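Local coordinates for protein neurotoxin (Clostridium botulinum, PDB 1ZB7) that acts in the host cytosol as a zinc endopeptidase that cleaves synaptobrevins, cutting an Ala-Ala bond of VAMP2 and probably the equivalent bonds of VAMP1 and VAMP3, at residues D114-L119 / I322-Y327. Residues are numbered along the deposited sequence; the frame is centred on the assembly and turned at random.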
loop_
_atom_site.group_PDB
_atom_site.type_symbol
_atom_site.label_atom_id
_atom_site.label_comp_id
_atom_site.label_asym_id
_atom_site.label_seq_id
_atom_site.Cartn_x
_atom_site.Cartn_y
_atom_site.Cartn_z
ATOM N N ASP A 114 3.520 -1.200 -33.786
ATOM C CA ASP A 114 4.468 -0.207 -34.217
ATOM C C ASP A 114 5.722 0.037 -33.378
ATOM O O ASP A 114 6.662 0.747 -33.874
ATOM C CB ASP A 114 3.735 1.152 -34.426
ATOM C CG ASP A 114 2.846 1.133 -35.631
ATOM O OD1 ASP A 114 2.863 0.130 -36.457
ATOM O OD2 ASP A 114 2.091 2.124 -35.743
ATOM N N ALA A 115 5.769 -0.427 -32.134
ATOM C CA ALA A 115 6.839 -0.025 -31.201
ATOM C C ALA A 115 7.996 -0.984 -31.226
ATOM O O ALA A 115 8.389 -1.553 -30.230
ATOM C CB ALA A 115 6.324 0.176 -29.808
ATOM N N ILE A 116 8.561 -1.136 -32.419
ATOM C CA ILE A 116 9.738 -1.955 -32.665
ATOM C C ILE A 116 10.866 -1.499 -31.762
ATOM O O ILE A 116 11.116 -0.317 -31.659
ATOM C CB ILE A 116 10.033 -1.880 -34.178
ATOM C CG1 ILE A 116 9.216 -2.899 -34.900
ATOM C CG2 ILE A 116 11.476 -1.993 -34.611
ATOM C CD1 ILE A 116 8.017 -2.268 -35.381
ATOM N N PRO A 117 11.510 -2.427 -31.070
ATOM C CA PRO A 117 12.739 -2.099 -30.340
ATOM C C PRO A 117 13.803 -1.472 -31.261
ATOM O O PRO A 117 13.854 -1.747 -32.479
ATOM C CB PRO A 117 13.218 -3.448 -29.758
ATOM C CG PRO A 117 12.164 -4.446 -30.180
ATOM C CD PRO A 117 11.087 -3.825 -30.909
ATOM N N TYR A 118 14.572 -0.545 -30.691
ATOM C CA TYR A 118 15.726 -0.012 -31.322
ATOM C C TYR A 118 16.715 -1.132 -31.633
ATOM O O TYR A 118 16.925 -2.064 -30.844
ATOM C CB TYR A 118 16.317 1.089 -30.441
ATOM C CG TYR A 118 17.427 1.905 -31.111
ATOM C CD1 TYR A 118 17.106 3.047 -31.847
ATOM C CD2 TYR A 118 18.765 1.519 -31.027
ATOM C CE1 TYR A 118 18.132 3.826 -32.492
ATOM C CE2 TYR A 118 19.802 2.300 -31.684
ATOM C CZ TYR A 118 19.446 3.439 -32.417
ATOM O OH TYR A 118 20.356 4.194 -33.104
ATOM N N LEU A 119 17.314 -1.067 -32.825
ATOM C CA LEU A 119 18.443 -1.955 -33.230
ATOM C C LEU A 119 19.764 -1.668 -32.495
ATOM O O LEU A 119 20.719 -1.181 -33.056
ATOM C CB LEU A 119 18.614 -1.918 -34.738
ATOM C CG LEU A 119 17.370 -2.100 -35.578
ATOM C CD1 LEU A 119 17.702 -2.158 -36.993
ATOM C CD2 LEU A 119 16.543 -3.402 -35.201
ATOM N N ILE A 322 10.967 4.451 -39.304
ATOM C CA ILE A 322 10.285 3.698 -38.317
ATOM C C ILE A 322 10.439 4.316 -36.887
ATOM O O ILE A 322 9.443 4.535 -36.168
ATOM C CB ILE A 322 10.796 2.242 -38.365
ATOM C CG1 ILE A 322 10.276 1.553 -39.627
ATOM C CG2 ILE A 322 10.337 1.459 -37.177
ATOM C CD1 ILE A 322 10.785 0.077 -39.753
ATOM N N TYR A 323 11.674 4.596 -36.485
ATOM C CA TYR A 323 11.927 5.175 -35.167
ATOM C C TYR A 323 11.417 6.599 -35.052
ATOM O O TYR A 323 10.897 6.976 -34.012
ATOM C CB TYR A 323 13.418 5.039 -34.766
ATOM C CG TYR A 323 13.812 3.587 -34.643
ATOM C CD1 TYR A 323 13.006 2.673 -33.911
ATOM C CD2 TYR A 323 14.927 3.078 -35.333
ATOM C CE1 TYR A 323 13.304 1.431 -33.886
ATOM C CE2 TYR A 323 15.253 1.760 -35.223
ATOM C CZ TYR A 323 14.437 0.954 -34.533
ATOM O OH TYR A 323 14.662 -0.373 -34.503
ATOM N N LYS A 324 11.589 7.411 -36.081
ATOM C CA LYS A 324 10.944 8.725 -36.130
ATOM C C LYS A 324 9.420 8.621 -35.843
ATOM O O LYS A 324 8.899 9.335 -35.030
ATOM C CB LYS A 324 11.215 9.368 -37.466
ATOM C CG LYS A 324 10.603 10.783 -37.629
ATOM C CD LYS A 324 10.502 11.153 -39.088
ATOM C CE LYS A 324 9.812 12.511 -39.224
ATOM N NZ LYS A 324 10.141 13.176 -40.542
ATOM N N ASN A 325 8.742 7.698 -36.518
ATOM C CA ASN A 325 7.336 7.392 -36.298
ATOM C C ASN A 325 7.060 6.849 -34.915
ATOM O O ASN A 325 6.144 7.338 -34.246
ATOM C CB ASN A 325 6.766 6.387 -37.323
ATOM C CG ASN A 325 6.910 6.854 -38.885
ATOM O OD1 ASN A 325 7.285 7.987 -39.228
ATOM N ND2 ASN A 325 6.583 5.889 -39.815
ATOM N N LYS A 326 7.826 5.863 -34.446
ATOM C CA LYS A 326 7.633 5.329 -33.069
ATOM C C LYS A 326 7.757 6.385 -31.965
ATOM O O LYS A 326 6.882 6.459 -31.067
ATOM C CB LYS A 326 8.576 4.141 -32.786
ATOM C CG LYS A 326 8.769 3.710 -31.335
ATOM C CD LYS A 326 9.639 2.493 -31.186
ATOM C CE LYS A 326 9.990 2.194 -29.697
ATOM N NZ LYS A 326 11.122 1.282 -29.571
ATOM N N TYR A 327 8.839 7.171 -32.007
ATOM C CA TYR A 327 9.147 8.121 -30.924
ATOM C C TYR A 327 8.581 9.502 -31.213
ATOM O O TYR A 327 8.669 10.391 -30.372
ATOM C CB TYR A 327 10.625 8.252 -30.619
ATOM C CG TYR A 327 11.283 6.986 -30.172
ATOM C CD1 TYR A 327 11.245 6.577 -28.838
ATOM C CD2 TYR A 327 11.922 6.137 -31.114
ATOM C CE1 TYR A 327 11.852 5.349 -28.438
ATOM C CE2 TYR A 327 12.486 4.882 -30.735
ATOM C CZ TYR A 327 12.490 4.536 -29.388
ATOM O OH TYR A 327 13.036 3.323 -29.022
HETATM O O HOH W 1 6.794 2.892 -36.150
#
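Asp114 meets helix 316-327 through its backbone: its carbonyl O lies 4.0 Å from Lys326 CB, and a water links the same oxygen to Ile322 O, donating to both. At Ala115 the chain makes an inverse gamma turn, and the aliphatic part of Lys326 runs past it, with CD 3.8 Å from Ala115 CA. The Lys326 side chain is extended throughout, CG anti to the backbone N (chi1 165°), which carries the ammonium group out to the loop. There Lys326 NZ donates to Ile116 O at 2.6 Å, reaching it from above the carbonyl plane, 40° out of it. NZ also donates to Tyr327 OH, on the next residue, and bonds to Leu239 O, so the buried ammonium group has three oxygen partners; Tyr327 OH in turn bonds to Gly186 O.

Ile116 sends CG2 to the hydroxyl end of Tyr323, 3.9 Å from CE1, and more loosely toward Ile322 CG2. Tyr323 OH then donates to Pro117 O at 2.6 Å, with the hydroxyl tilted somewhat from the carbonyl plane. One residue on, the Tyr118 ring lies obliquely to that of Tyr323, planes at 34°, and its CD1 sits over one face of the Tyr323 ring, offset toward the rim. Ile299, Arg302 and Leu303 of helix 282-303 also touch Tyr118. Leu119 N gives Tyr323 OH a weak, bent bond, while Leu119 CG approaches the same oxygen to 3.4 Å.

The loop that leaves helix 103-114 is thus tied to helix 316-327 by side-chain donors reaching its successive carbonyls at Ile116 and Pro117, a buried loop-to-helix junction within the M27 zinc protease fold of the toxin light chain.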